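Local coordinates for uncharacterized protein (Sinorhizobium meliloti, PDB 4DNH), which is of unknown function but folds as a TIM barrel and probably belongs with the dihydrodipicolinate synthase-like proteins, at residues V23-R28 with W72-G77; A41-D46 with V341-Q346; T84-M89 with F322-V327. All coordinates share one frame; numbering follows the deposited sequence.

Contact 1. Residues V23-R28 with W72-G77; sequences VPFNSR and WDLGLG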
ATOM      1  N   VAL A  23      -7.336 -11.943 -16.143  1.00 49.31           N
ATOM      2  CA  VAL A  23      -6.618 -13.012 -15.452  1.00 48.84           C
ATOM      3  C   VAL A  23      -7.614 -13.603 -14.451  1.00 51.25           C
ATOM      4  O   VAL A  23      -8.160 -12.870 -13.615  1.00 51.35           O
ATOM      5  CB  VAL A  23      -5.356 -12.504 -14.750  1.00 45.74           C
ATOM      6  CG1 VAL A  23      -4.732 -13.574 -13.886  1.00 47.43           C
ATOM      7  CG2 VAL A  23      -4.350 -12.041 -15.776  1.00 46.10           C
ATOM      8  N   PRO A  24      -7.898 -14.916 -14.569  1.00 52.13           N
ATOM      9  CA  PRO A  24      -8.912 -15.519 -13.687  1.00 50.80           C
ATOM     10  C   PRO A  24      -8.432 -15.570 -12.242  1.00 49.48           C
ATOM     11  O   PRO A  24      -7.245 -15.822 -11.973  1.00 48.14           O
ATOM     12  CB  PRO A  24      -9.098 -16.931 -14.256  1.00 52.85           C
ATOM     13  CG  PRO A  24      -7.836 -17.233 -15.003  1.00 54.27           C
ATOM     14  CD  PRO A  24      -7.212 -15.915 -15.411  1.00 52.96           C
ATOM     15  N   PHE A  25      -9.349 -15.265 -11.331  1.00 50.20           N
ATOM     16  CA  PHE A  25      -9.111 -15.355  -9.898  1.00 50.14           C
ATOM     17  C   PHE A  25      -8.891 -16.822  -9.587  1.00 53.73           C
ATOM     18  O   PHE A  25      -9.678 -17.673 -10.011  1.00 55.16           O
ATOM     19  CB  PHE A  25     -10.342 -14.829  -9.168  1.00 50.19           C
ATOM     20  CG  PHE A  25     -10.229 -14.822  -7.671  1.00 51.66           C
ATOM     21  CD1 PHE A  25     -10.185 -16.013  -6.946  1.00 52.64           C
ATOM     22  CD2 PHE A  25     -10.226 -13.617  -6.975  1.00 52.50           C
ATOM     23  CE1 PHE A  25     -10.102 -16.009  -5.565  1.00 52.02           C
ATOM     24  CE2 PHE A  25     -10.141 -13.606  -5.585  1.00 52.95           C
ATOM     25  CZ  PHE A  25     -10.081 -14.805  -4.881  1.00 51.00           C
ATOM     26  N   ASN A  26      -7.804 -17.130  -8.888  1.00 54.99           N
ATOM     27  CA  ASN A  26      -7.529 -18.508  -8.478  1.00 55.16           C
ATOM     28  C   ASN A  26      -6.949 -18.512  -7.066  1.00 53.48           C
ATOM     29  O   ASN A  26      -5.961 -17.842  -6.791  1.00 55.79           O
ATOM     30  CB  ASN A  26      -6.608 -19.203  -9.493  1.00 57.00           C
ATOM     31  CG  ASN A  26      -6.495 -20.714  -9.281  1.00 63.19           C
ATOM     32  OD1 ASN A  26      -5.576 -21.344  -9.801  1.00 65.61           O
ATOM     33  ND2 ASN A  26      -7.425 -21.303  -8.533  1.00 67.15           N
ATOM     34  N   SER A  27      -7.607 -19.230  -6.167  1.00 51.43           N
ATOM     35  CA  SER A  27      -7.162 -19.377  -4.785  1.00 51.41           C
ATOM     36  C   SER A  27      -5.760 -19.984  -4.740  1.00 50.86           C
ATOM     37  O   SER A  27      -5.456 -20.874  -5.513  1.00 52.23           O
ATOM     38  CB  SER A  27      -8.139 -20.288  -4.028  1.00 53.40           C
ATOM     39  OG  SER A  27      -8.330 -19.848  -2.694  1.00 52.75           O
ATOM     40  N   ARG A  28      -4.906 -19.490  -3.849  1.00 49.51           N
ATOM     41  CA  ARG A  28      -3.498 -19.892  -3.811  1.00 49.63           C
ATOM     42  C   ARG A  28      -2.953 -19.767  -2.407  1.00 49.93           C
ATOM     43  O   ARG A  28      -3.405 -18.934  -1.616  1.00 48.26           O
ATOM     44  CB  ARG A  28      -2.623 -19.032  -4.750  1.00 49.87           C
ATOM     45  CG  ARG A  28      -2.865 -19.229  -6.238  1.00 50.36           C
ATOM     46  CD  ARG A  28      -1.860 -18.507  -7.130  1.00 49.86           C
ATOM     47  NE  ARG A  28      -2.268 -18.660  -8.525  1.00 49.97           N
ATOM     48  CZ  ARG A  28      -3.082 -17.824  -9.171  1.00 49.84           C
ATOM     49  NH1 ARG A  28      -3.412 -18.080 -10.431  1.00 48.40           N
ATOM     50  NH2 ARG A  28      -3.554 -16.724  -8.571  1.00 48.57           N
ATOM     51  N   TRP A  72      -6.122 -12.747   1.377  1.00 41.64           N
ATOM     52  CA  TRP A  72      -5.675 -14.023   1.940  1.00 42.23           C
ATOM     53  C   TRP A  72      -5.950 -15.188   1.038  1.00 42.03           C
ATOM     54  O   TRP A  72      -5.089 -16.052   0.911  1.00 42.73           O
ATOM     55  CB  TRP A  72      -6.220 -14.239   3.330  1.00 40.21           C
ATOM     56  CG  TRP A  72      -5.656 -13.254   4.321  1.00 39.03           C
ATOM     57  CD1 TRP A  72      -4.349 -12.777   4.392  1.00 38.39           C
ATOM     58  CD2 TRP A  72      -6.363 -12.595   5.432  1.00 38.92           C
ATOM     59  NE1 TRP A  72      -4.204 -11.899   5.436  1.00 37.29           N
ATOM     60  CE2 TRP A  72      -5.369 -11.741   6.100  1.00 37.64           C
ATOM     61  CE3 TRP A  72      -7.673 -12.624   5.924  1.00 39.59           C
ATOM     62  CZ2 TRP A  72      -5.692 -10.964   7.208  1.00 37.16           C
ATOM     63  CZ3 TRP A  72      -7.987 -11.830   7.039  1.00 39.15           C
ATOM     64  CH2 TRP A  72      -7.017 -11.020   7.662  1.00 38.50           C
ATOM     65  N   ASP A  73      -7.112 -15.185   0.370  1.00 43.24           N
ATOM     66  CA  ASP A  73      -7.519 -16.259  -0.578  1.00 45.94           C
ATOM     67  C   ASP A  73      -6.538 -16.420  -1.717  1.00 47.65           C
ATOM     68  O   ASP A  73      -6.298 -17.533  -2.179  1.00 50.19           O
ATOM     69  CB  ASP A  73      -8.891 -15.973  -1.210  1.00 46.43           C
ATOM     70  CG  ASP A  73     -10.056 -16.228  -0.261  1.00 48.23           C
ATOM     71  OD1 ASP A  73      -9.854 -16.815   0.821  1.00 46.87           O
ATOM     72  OD2 ASP A  73     -11.190 -15.822  -0.604  1.00 50.16           O
ATOM     73  N   LEU A  74      -5.993 -15.293  -2.177  1.00 46.56           N
ATOM     74  CA  LEU A  74      -5.046 -15.275  -3.282  1.00 46.54           C
ATOM     75  C   LEU A  74      -3.607 -15.527  -2.820  1.00 47.37           C
ATOM     76  O   LEU A  74      -2.675 -15.536  -3.638  1.00 48.57           O
ATOM     77  CB  LEU A  74      -5.139 -13.953  -4.048  1.00 44.06           C
ATOM     78  CG  LEU A  74      -6.448 -13.682  -4.803  1.00 45.34           C
ATOM     79  CD1 LEU A  74      -6.534 -12.213  -5.175  1.00 42.94           C
ATOM     80  CD2 LEU A  74      -6.621 -14.534  -6.051  1.00 46.59           C
ATOM     81  N   GLY A  75      -3.430 -15.725  -1.517  1.00 45.01           N
ATOM     82  CA  GLY A  75      -2.119 -16.020  -0.957  1.00 45.22           C
ATOM     83  C   GLY A  75      -1.306 -14.810  -0.563  1.00 45.99           C
ATOM     84  O   GLY A  75      -0.217 -14.964  -0.012  1.00 48.50           O
ATOM     85  N   LEU A  76      -1.826 -13.609  -0.836  1.00 43.16           N
ATOM     86  CA  LEU A  76      -1.115 -12.361  -0.529  1.00 40.32           C
ATOM     87  C   LEU A  76      -1.247 -12.054   0.941  1.00 40.17           C
ATOM     88  O   LEU A  76      -2.269 -12.363   1.550  1.00 40.99           O
ATOM     89  CB  LEU A  76      -1.682 -11.198  -1.352  1.00 38.56           C
ATOM     90  CG  LEU A  76      -1.638 -11.402  -2.870  1.00 39.39           C
ATOM     91  CD1 LEU A  76      -2.445 -10.344  -3.596  1.00 39.30           C
ATOM     92  CD2 LEU A  76      -0.208 -11.384  -3.361  1.00 41.63           C
ATOM     93  N   GLY A  77      -0.213 -11.476   1.533  1.00 39.63           N
ATOM     94  CA  GLY A  77      -0.329 -11.003   2.914  1.00 39.69           C
ATOM     95  C   GLY A  77      -1.060  -9.668   2.962  1.00 39.59           C
ATOM     96  O   GLY A  77      -1.224  -8.996   1.935  1.00 41.20           O
TER
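F25 and L74 meet through first torsions of different kinds: F25 holds CG anti to its backbone N (chi1 -178°), and L74 holds CG anti to its carbonyl carbon. The two side chains make a CH-pi contact, with L74 CD2 3.6 Å from the centroid of the F25 ring and 8° off the ring normal. D73 CB lies at the edge of the same ring, 4.0 Å from F25 CZ. An alanine in place of L74 would probably leave this ring face without its methyl partner and the phenyl freer to turn. Beside the ring, D73 O accepts two bonds: R28 N donates at 2.9 Å and lies in the carbonyl plane, whereas S27 OG, at 3.1 Å from D73 O, is tilted 31° from it. G75, with positive phi, closes helix 61-73 in a Schellman motif. R28 itself turns to helix 283-294, where NE forms a salt bridge with E291, and D73 OD1 pairs with R110. The chemistry is therefore divided: a carbonyl at the helix C-terminus is gripped by the loop's backbone and hydroxyl, while L74 CD2 over the ring face, with D73 CB at the edge, supplies most of the apolar part.

Contact 2. Residues A41-D46 with V341-Q346; sequences AHVVAD and VMIGGQ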
ATOM      1  N   ALA A  41      -3.773  -2.744   2.006  1.00 36.54           N
ATOM      2  CA  ALA A  41      -5.164  -2.813   1.606  1.00 35.92           C
ATOM      3  C   ALA A  41      -5.947  -1.549   1.944  1.00 37.07           C
ATOM      4  O   ALA A  41      -5.732  -0.922   2.990  1.00 38.82           O
ATOM      5  CB  ALA A  41      -5.827  -4.031   2.237  1.00 36.72           C
ATOM      6  N   HIS A  42      -6.878  -1.204   1.061  1.00 35.92           N
ATOM      7  CA  HIS A  42      -7.678   0.014   1.178  1.00 35.55           C
ATOM      8  C   HIS A  42      -8.830  -0.192   2.130  1.00 36.20           C
ATOM      9  O   HIS A  42      -9.102  -1.323   2.556  1.00 34.92           O
ATOM     10  CB  HIS A  42      -8.200   0.420  -0.200  1.00 34.59           C
ATOM     11  CG  HIS A  42      -9.255  -0.507  -0.739  1.00 35.44           C
ATOM     12  ND1 HIS A  42      -8.957  -1.678  -1.319  1.00 37.49           N
ATOM     13  CD2 HIS A  42     -10.646  -0.403  -0.755  1.00 33.80           C
ATOM     14  CE1 HIS A  42     -10.093  -2.289  -1.699  1.00 36.32           C
ATOM     15  NE2 HIS A  42     -11.123  -1.510  -1.347  1.00 34.04           N
ATOM     16  N   VAL A  43      -9.520   0.904   2.449  1.00 35.55           N
ATOM     17  CA  VAL A  43     -10.694   0.901   3.322  1.00 34.66           C
ATOM     18  C   VAL A  43     -11.978   1.228   2.564  1.00 33.79           C
ATOM     19  O   VAL A  43     -12.008   2.169   1.780  1.00 36.12           O
ATOM     20  CB  VAL A  43     -10.530   1.923   4.469  1.00 35.05           C
ATOM     21  CG1 VAL A  43     -11.827   2.049   5.271  1.00 37.19           C
ATOM     22  CG2 VAL A  43      -9.398   1.495   5.382  1.00 33.14           C
ATOM     23  N   VAL A  44     -13.038   0.463   2.806  1.00 32.22           N
ATOM     24  CA  VAL A  44     -14.353   0.776   2.271  1.00 31.96           C
ATOM     25  C   VAL A  44     -15.130   1.699   3.220  1.00 35.20           C
ATOM     26  O   VAL A  44     -15.430   1.327   4.378  1.00 37.04           O
ATOM     27  CB  VAL A  44     -15.178  -0.491   1.999  1.00 30.76           C
ATOM     28  CG1 VAL A  44     -16.506  -0.150   1.297  1.00 29.20           C
ATOM     29  CG2 VAL A  44     -14.350  -1.453   1.164  1.00 30.54           C
ATOM     30  N   ALA A  45     -15.470   2.897   2.729  1.00 33.58           N
ATOM     31  CA  ALA A  45     -16.314   3.804   3.509  1.00 35.03           C
ATOM     32  C   ALA A  45     -17.778   3.358   3.550  1.00 33.14           C
ATOM     33  O   ALA A  45     -18.254   2.638   2.672  1.00 32.28           O
ATOM     34  CB  ALA A  45     -16.205   5.235   2.989  1.00 36.69           C
ATOM     35  N   ASP A  46     -18.497   3.812   4.563  1.00 33.43           N
ATOM     36  CA  ASP A  46     -19.929   3.542   4.649  1.00 35.16           C
ATOM     37  C   ASP A  46     -20.651   4.741   4.047  1.00 36.45           C
ATOM     38  O   ASP A  46     -20.631   5.824   4.628  1.00 37.68           O
ATOM     39  CB  ASP A  46     -20.342   3.326   6.107  1.00 36.36           C
ATOM     40  CG  ASP A  46     -21.847   3.182   6.283  1.00 39.73           C
ATOM     41  OD1 ASP A  46     -22.559   3.114   5.259  1.00 40.21           O
ATOM     42  OD2 ASP A  46     -22.317   3.118   7.457  1.00 42.26           O
ATOM     43  N   VAL A 341     -17.413   5.849  -2.859  1.00 37.20           N
ATOM     44  CA  VAL A 341     -17.382   6.855  -1.793  1.00 36.20           C
ATOM     45  C   VAL A 341     -16.188   6.468  -0.954  1.00 36.96           C
ATOM     46  O   VAL A 341     -16.003   5.289  -0.650  1.00 37.12           O
ATOM     47  CB  VAL A 341     -18.688   6.867  -0.957  1.00 35.05           C
ATOM     48  CG1 VAL A 341     -18.575   7.772   0.262  1.00 33.52           C
ATOM     49  CG2 VAL A 341     -19.863   7.306  -1.816  1.00 35.25           C
HETATM   50  N   MSE A 342     -15.333   7.433  -0.638  1.00 38.09           N
HETATM   51  CA  MSE A 342     -14.104   7.127   0.110  1.00 35.45           C
HETATM   52  C   MSE A 342     -14.012   7.910   1.387  1.00 34.05           C
HETATM   53  O   MSE A 342     -14.560   9.022   1.504  1.00 33.01           O
HETATM   54  CB  MSE A 342     -12.898   7.486  -0.732  1.00 35.48           C
HETATM   55  CG  MSE A 342     -12.785   6.665  -2.019  1.00 40.99           C
HETATM   56 SE   MSE A 342     -11.068   7.100  -2.932  1.00 51.06          SE
HETATM   57  CE  MSE A 342     -11.608   6.376  -4.668  1.00 48.20           C
ATOM     58  N   ILE A 343     -13.300   7.352   2.365  1.00 34.71           N
ATOM     59  CA  ILE A 343     -12.842   8.136   3.513  1.00 34.64           C
ATOM     60  C   ILE A 343     -12.242   9.442   2.986  1.00 33.51           C
ATOM     61  O   ILE A 343     -11.603   9.457   1.929  1.00 31.72           O
ATOM     62  CB  ILE A 343     -11.740   7.397   4.273  1.00 36.73           C
ATOM     63  CG1 ILE A 343     -12.326   6.283   5.118  1.00 37.34           C
ATOM     64  CG2 ILE A 343     -10.978   8.360   5.172  1.00 39.99           C
ATOM     65  CD1 ILE A 343     -11.244   5.398   5.688  1.00 36.90           C
ATOM     66  N   GLY A 344     -12.449  10.527   3.717  1.00 34.15           N
ATOM     67  CA  GLY A 344     -11.902  11.817   3.335  1.00 33.25           C
ATOM     68  C   GLY A 344     -12.565  12.411   2.109  1.00 35.74           C
ATOM     69  O   GLY A 344     -12.223  13.521   1.715  1.00 38.14           O
ATOM     70  N   GLY A 345     -13.504  11.694   1.486  1.00 34.24           N
ATOM     71  CA  GLY A 345     -14.215  12.245   0.326  1.00 33.39           C
ATOM     72  C   GLY A 345     -13.342  12.280  -0.913  1.00 34.77           C
ATOM     73  O   GLY A 345     -13.545  13.061  -1.838  1.00 35.19           O
ATOM     74  N   GLN A 346     -12.379  11.386  -0.954  1.00 37.04           N
ATOM     75  CA  GLN A 346     -11.399  11.389  -2.018  1.00 38.11           C
ATOM     76  C   GLN A 346     -11.804  10.756  -3.357  1.00 37.70           C
ATOM     77  O   GLN A 346     -10.968  10.696  -4.277  1.00 38.59           O
ATOM     78  CB  GLN A 346     -10.095  10.809  -1.484  1.00 40.10           C
ATOM     79  CG  GLN A 346      -9.418  11.794  -0.555  1.00 44.39           C
ATOM     80  CD  GLN A 346      -8.252  11.203   0.176  1.00 51.05           C
ATOM     81  OE1 GLN A 346      -8.002  11.546   1.332  1.00 57.74           O
ATOM     82  NE2 GLN A 346      -7.523  10.317  -0.481  1.00 52.78           N
TER
HETATM   83  O   HOH W   1     -14.476   3.151   0.015  1.00 36.21           O
HETATM   84  O   HOH W   2     -11.843   4.673   1.103  1.00 37.27           O
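V341 meets A45 where two loops of the TIM barrel pack together: segment 41-46 comes directly after barrel strand 37-40, whereas the loop holding 341-346 connects helices 323-333 and 352-364. The evidence for a direct V341 contact is modest, A45 CB standing 3.6 Å from V341 O and farther from the valine's CG1. The carbonyl does more through solvent, since water 1 lies 2.7 Å from V341 O and also accepts from A45 N at 2.9 Å. V43 O is within bonding distance of that water too, and with more acceptors nearby than the water has protons, its bonds to the two carbonyls need not all exist at once.

At M342, a selenomethionine, the backbone comes closest to the other loop, with its CA 5.2 Å from the CA of A45. Its side chain leaves the contact and packs on T325 and V328 of helix 323-333. The small methyl of A45 points toward this backbone and rests against V341 O and I343 N, which is consistent with the close approach of the main chains.

I343 provides the apolar half. Its CG1 is anti to the carbonyl carbon (chi1 -77°), and from there CD1 reaches across to V43. The valine answers with CG1, anti to its own backbone N (chi1 173°). Water 2 may also link V43 O to I343 N, but the bond from I343 N is weak and, as with water 1, the one to V43 O is not certain to be made. Beyond I343, G344 and G345 both have positive phi, and G345 N bonds back to M342 O as the chain turns. Back at I343, the two branched side chains meet methyl to methyl, V43 CG1 lying 3.4 Å from I343 CD1.

Contact 3. Residues T84-M89 with F322-V327; sequences TAQRGM and FYKTGV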
ATOM      1  N   THR A  84      -2.098   3.064   2.148  1.00 41.95           N
ATOM      2  CA  THR A  84      -3.231   2.758   1.244  1.00 39.35           C
ATOM      3  C   THR A  84      -4.583   2.798   1.959  1.00 38.73           C
ATOM      4  O   THR A  84      -5.615   3.035   1.334  1.00 39.46           O
ATOM      5  CB  THR A  84      -3.075   1.393   0.532  1.00 37.02           C
ATOM      6  OG1 THR A  84      -1.799   1.335  -0.103  1.00 39.96           O
ATOM      7  CG2 THR A  84      -4.132   1.206  -0.533  1.00 35.23           C
ATOM      8  N   ALA A  85      -4.591   2.556   3.265  1.00 38.42           N
ATOM      9  CA  ALA A  85      -5.860   2.589   4.009  1.00 36.66           C
ATOM     10  C   ALA A  85      -6.108   4.010   4.471  1.00 35.39           C
ATOM     11  O   ALA A  85      -6.964   4.255   5.302  1.00 33.83           O
ATOM     12  CB  ALA A  85      -5.832   1.624   5.178  1.00 35.14           C
ATOM     13  N   GLN A  86      -5.313   4.931   3.918  1.00 35.79           N
ATOM     14  CA  GLN A  86      -5.479   6.382   4.075  1.00 36.47           C
ATOM     15  C   GLN A  86      -5.046   6.882   5.428  1.00 38.54           C
ATOM     16  O   GLN A  86      -5.468   7.963   5.851  1.00 39.54           O
ATOM     17  CB  GLN A  86      -6.897   6.858   3.714  1.00 36.45           C
ATOM     18  CG  GLN A  86      -7.140   6.873   2.213  1.00 38.61           C
ATOM     19  CD  GLN A  86      -8.609   6.946   1.835  1.00 41.15           C
ATOM     20  OE1 GLN A  86      -9.243   5.924   1.548  1.00 42.23           O
ATOM     21  NE2 GLN A  86      -9.160   8.154   1.829  1.00 40.87           N
ATOM     22  N   ARG A  87      -4.204   6.079   6.090  1.00 39.04           N
ATOM     23  CA  ARG A  87      -3.567   6.409   7.364  1.00 39.09           C
ATOM     24  C   ARG A  87      -2.933   7.804   7.307  1.00 43.10           C
ATOM     25  O   ARG A  87      -2.243   8.144   6.333  1.00 42.50           O
ATOM     26  CB  ARG A  87      -2.492   5.361   7.674  1.00 37.49           C
ATOM     27  CG  ARG A  87      -1.926   5.419   9.090  1.00 38.27           C
ATOM     28  CD  ARG A  87      -2.882   4.778  10.088  1.00 36.86           C
ATOM     29  NE  ARG A  87      -2.274   4.648  11.400  1.00 37.57           N
ATOM     30  CZ  ARG A  87      -1.697   3.546  11.871  1.00 38.81           C
ATOM     31  NH1 ARG A  87      -1.163   3.568  13.084  1.00 38.15           N
ATOM     32  NH2 ARG A  87      -1.647   2.421  11.144  1.00 39.38           N
ATOM     33  N   GLY A  88      -3.168   8.612   8.337  1.00 46.95           N
ATOM     34  CA  GLY A  88      -2.617   9.985   8.384  1.00 49.61           C
ATOM     35  C   GLY A  88      -3.258  11.003   7.438  1.00 54.44           C
ATOM     36  O   GLY A  88      -2.980  12.195   7.539  1.00 56.94           O
HETATM   37  N   MSE A  89      -4.123  10.533   6.532  1.00 53.22           N
HETATM   38  CA  MSE A  89      -4.731  11.355   5.484  1.00 54.19           C
HETATM   39  C   MSE A  89      -6.193  10.954   5.325  1.00 52.72           C
HETATM   40  O   MSE A  89      -6.672  10.647   4.216  1.00 53.90           O
HETATM   41  CB  MSE A  89      -3.899  11.186   4.203  1.00 58.63           C
HETATM   42  CG  MSE A  89      -3.961  12.435   3.307  1.00 74.61           C
HETATM   43 SE   MSE A  89      -3.203  12.089   1.504  1.00 94.03          SE
HETATM   44  CE  MSE A  89      -4.770  12.347   0.334  1.00 83.62           C
ATOM     45  N   PHE A 322      -2.729  10.742  -4.327  1.00 38.51           N
ATOM     46  CA  PHE A 322      -4.128  10.452  -4.651  1.00 37.80           C
ATOM     47  C   PHE A 322      -4.290   9.110  -5.327  1.00 37.97           C
ATOM     48  O   PHE A 322      -5.374   8.780  -5.798  1.00 41.96           O
ATOM     49  CB  PHE A 322      -4.754  11.568  -5.509  1.00 38.24           C
ATOM     50  CG  PHE A 322      -4.819  12.910  -4.811  1.00 36.09           C
ATOM     51  CD1 PHE A 322      -5.357  13.023  -3.531  1.00 33.85           C
ATOM     52  CD2 PHE A 322      -4.335  14.057  -5.433  1.00 36.48           C
ATOM     53  CE1 PHE A 322      -5.406  14.253  -2.881  1.00 34.48           C
ATOM     54  CE2 PHE A 322      -4.376  15.286  -4.781  1.00 38.11           C
ATOM     55  CZ  PHE A 322      -4.910  15.383  -3.501  1.00 35.88           C
ATOM     56  N   TYR A 323      -3.224   8.319  -5.354  1.00 35.88           N
ATOM     57  CA  TYR A 323      -3.307   6.965  -5.893  1.00 34.97           C
ATOM     58  C   TYR A 323      -4.441   6.142  -5.302  1.00 34.38           C
ATOM     59  O   TYR A 323      -5.007   5.293  -5.986  1.00 35.09           O
ATOM     60  CB  TYR A 323      -1.988   6.218  -5.715  1.00 35.29           C
ATOM     61  CG  TYR A 323      -1.692   5.747  -4.313  1.00 35.66           C
ATOM     62  CD1 TYR A 323      -0.981   6.549  -3.426  1.00 39.42           C
ATOM     63  CD2 TYR A 323      -2.067   4.471  -3.888  1.00 33.78           C
ATOM     64  CE1 TYR A 323      -0.683   6.102  -2.140  1.00 39.45           C
ATOM     65  CE2 TYR A 323      -1.770   4.021  -2.615  1.00 33.07           C
ATOM     66  CZ  TYR A 323      -1.092   4.847  -1.748  1.00 35.62           C
ATOM     67  OH  TYR A 323      -0.795   4.422  -0.491  1.00 37.73           O
ATOM     68  N   LYS A 324      -4.791   6.403  -4.046  1.00 32.47           N
ATOM     69  CA  LYS A 324      -5.771   5.571  -3.367  1.00 31.53           C
ATOM     70  C   LYS A 324      -7.112   5.639  -4.071  1.00 31.49           C
ATOM     71  O   LYS A 324      -7.895   4.679  -4.064  1.00 30.10           O
ATOM     72  CB  LYS A 324      -5.894   5.965  -1.906  1.00 32.31           C
ATOM     73  CG  LYS A 324      -4.554   5.995  -1.189  1.00 33.13           C
ATOM     74  CD  LYS A 324      -4.528   7.182  -0.268  1.00 35.50           C
ATOM     75  CE  LYS A 324      -3.138   7.513   0.183  1.00 38.25           C
ATOM     76  NZ  LYS A 324      -3.092   8.986   0.261  1.00 40.47           N
ATOM     77  N   THR A 325      -7.348   6.774  -4.710  1.00 31.15           N
ATOM     78  CA  THR A 325      -8.520   6.947  -5.517  1.00 31.74           C
ATOM     79  C   THR A 325      -8.610   5.948  -6.673  1.00 33.50           C
ATOM     80  O   THR A 325      -9.666   5.341  -6.879  1.00 35.75           O
ATOM     81  CB  THR A 325      -8.602   8.395  -5.991  1.00 31.62           C
ATOM     82  OG1 THR A 325      -8.486   9.229  -4.833  1.00 31.51           O
ATOM     83  CG2 THR A 325      -9.919   8.670  -6.727  1.00 29.96           C
ATOM     84  N   GLY A 326      -7.507   5.753  -7.397  1.00 32.82           N
ATOM     85  CA  GLY A 326      -7.466   4.783  -8.488  1.00 32.69           C
ATOM     86  C   GLY A 326      -7.612   3.354  -7.977  1.00 33.69           C
ATOM     87  O   GLY A 326      -8.181   2.479  -8.643  1.00 32.26           O
ATOM     88  N   VAL A 327      -7.100   3.106  -6.780  1.00 34.12           N
ATOM     89  CA  VAL A 327      -7.177   1.766  -6.206  1.00 34.58           C
ATOM     90  C   VAL A 327      -8.639   1.396  -5.881  1.00 35.22           C
ATOM     91  O   VAL A 327      -9.143   0.357  -6.309  1.00 36.31           O
ATOM     92  CB  VAL A 327      -6.250   1.673  -4.974  1.00 34.36           C
ATOM     93  CG1 VAL A 327      -6.585   0.458  -4.127  1.00 34.41           C
ATOM     94  CG2 VAL A 327      -4.792   1.631  -5.440  1.00 34.31           C
TER
HETATM   95  O   HOH W   3      -2.395   8.080   3.351  1.00 58.15           O
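The Y323 ring meets T84 at its edge, where T84 OG1 lies in the ring plane, and on one face it carries K324 CG, 3.6 Å above the plane and offset toward the rim. The T84 and Y323 side chains cross at about a right angle, and T84 OG1 donates a hydrogen bond to Y323 OH over 3.3 Å. The same phenol oxygen also bonds to D83 OD2, so the tyrosine is tied to two successive residues of the loop after strand 77-80; F316 stacks with its ring. The F322 ring is touched obliquely by the selenomethionine M89, whose CE is 3.8 Å from F322 CE1, although M89 is poorly ordered.

K324 runs between these two aromatic contacts. Its CG is anti to the carbonyl carbon (chi1 -53°), and the chain bends at chi2 and again at chi4. Along the way CD packs 3.6 Å from Q86 CG. Beyond it, NZ bonds to R321 O and, as modelled against the poorly ordered M89, lies 3.3 Å from M89 SE; a weak link runs from NZ through water 3 to R87 O. Q86 directs its amide elsewhere, NE2 bonding to I343 O. The backbone O of Q86 accepts from M89 N, closing a type II turn from Q86 to M89 with G88 at positive phi. What results is a TIM-barrel arrangement in which the loop leaving the C-terminal end of strand 77-80, the end where active sites of this fold lie, packs against the first turn of helix 323-333.

In the fold
All three contacts belong to a single eight-stranded parallel barrel. Contact 1 joins the segment before strand 37-40 to the end of helix 61-73, just ahead of strand 77-80; contacts 2 and 3 use the loops that follow those two strands. Along the chain contact 1 closes before contact 3 opens and interleaves with contact 2, within whose loop contact 3 is nested. Contacts 2 and 3 have centres about 8 Å apart and touch directly, through a probable hydrogen bond of Q346 O with T325 OG1 and a second tie, whereas contact 1 lies about 23 Å from contact 2 and 22 Å from contact 3, centre to centre. The late segments around helix 323-333 are thereby brought onto the barrel's first two strand-to-helix loops.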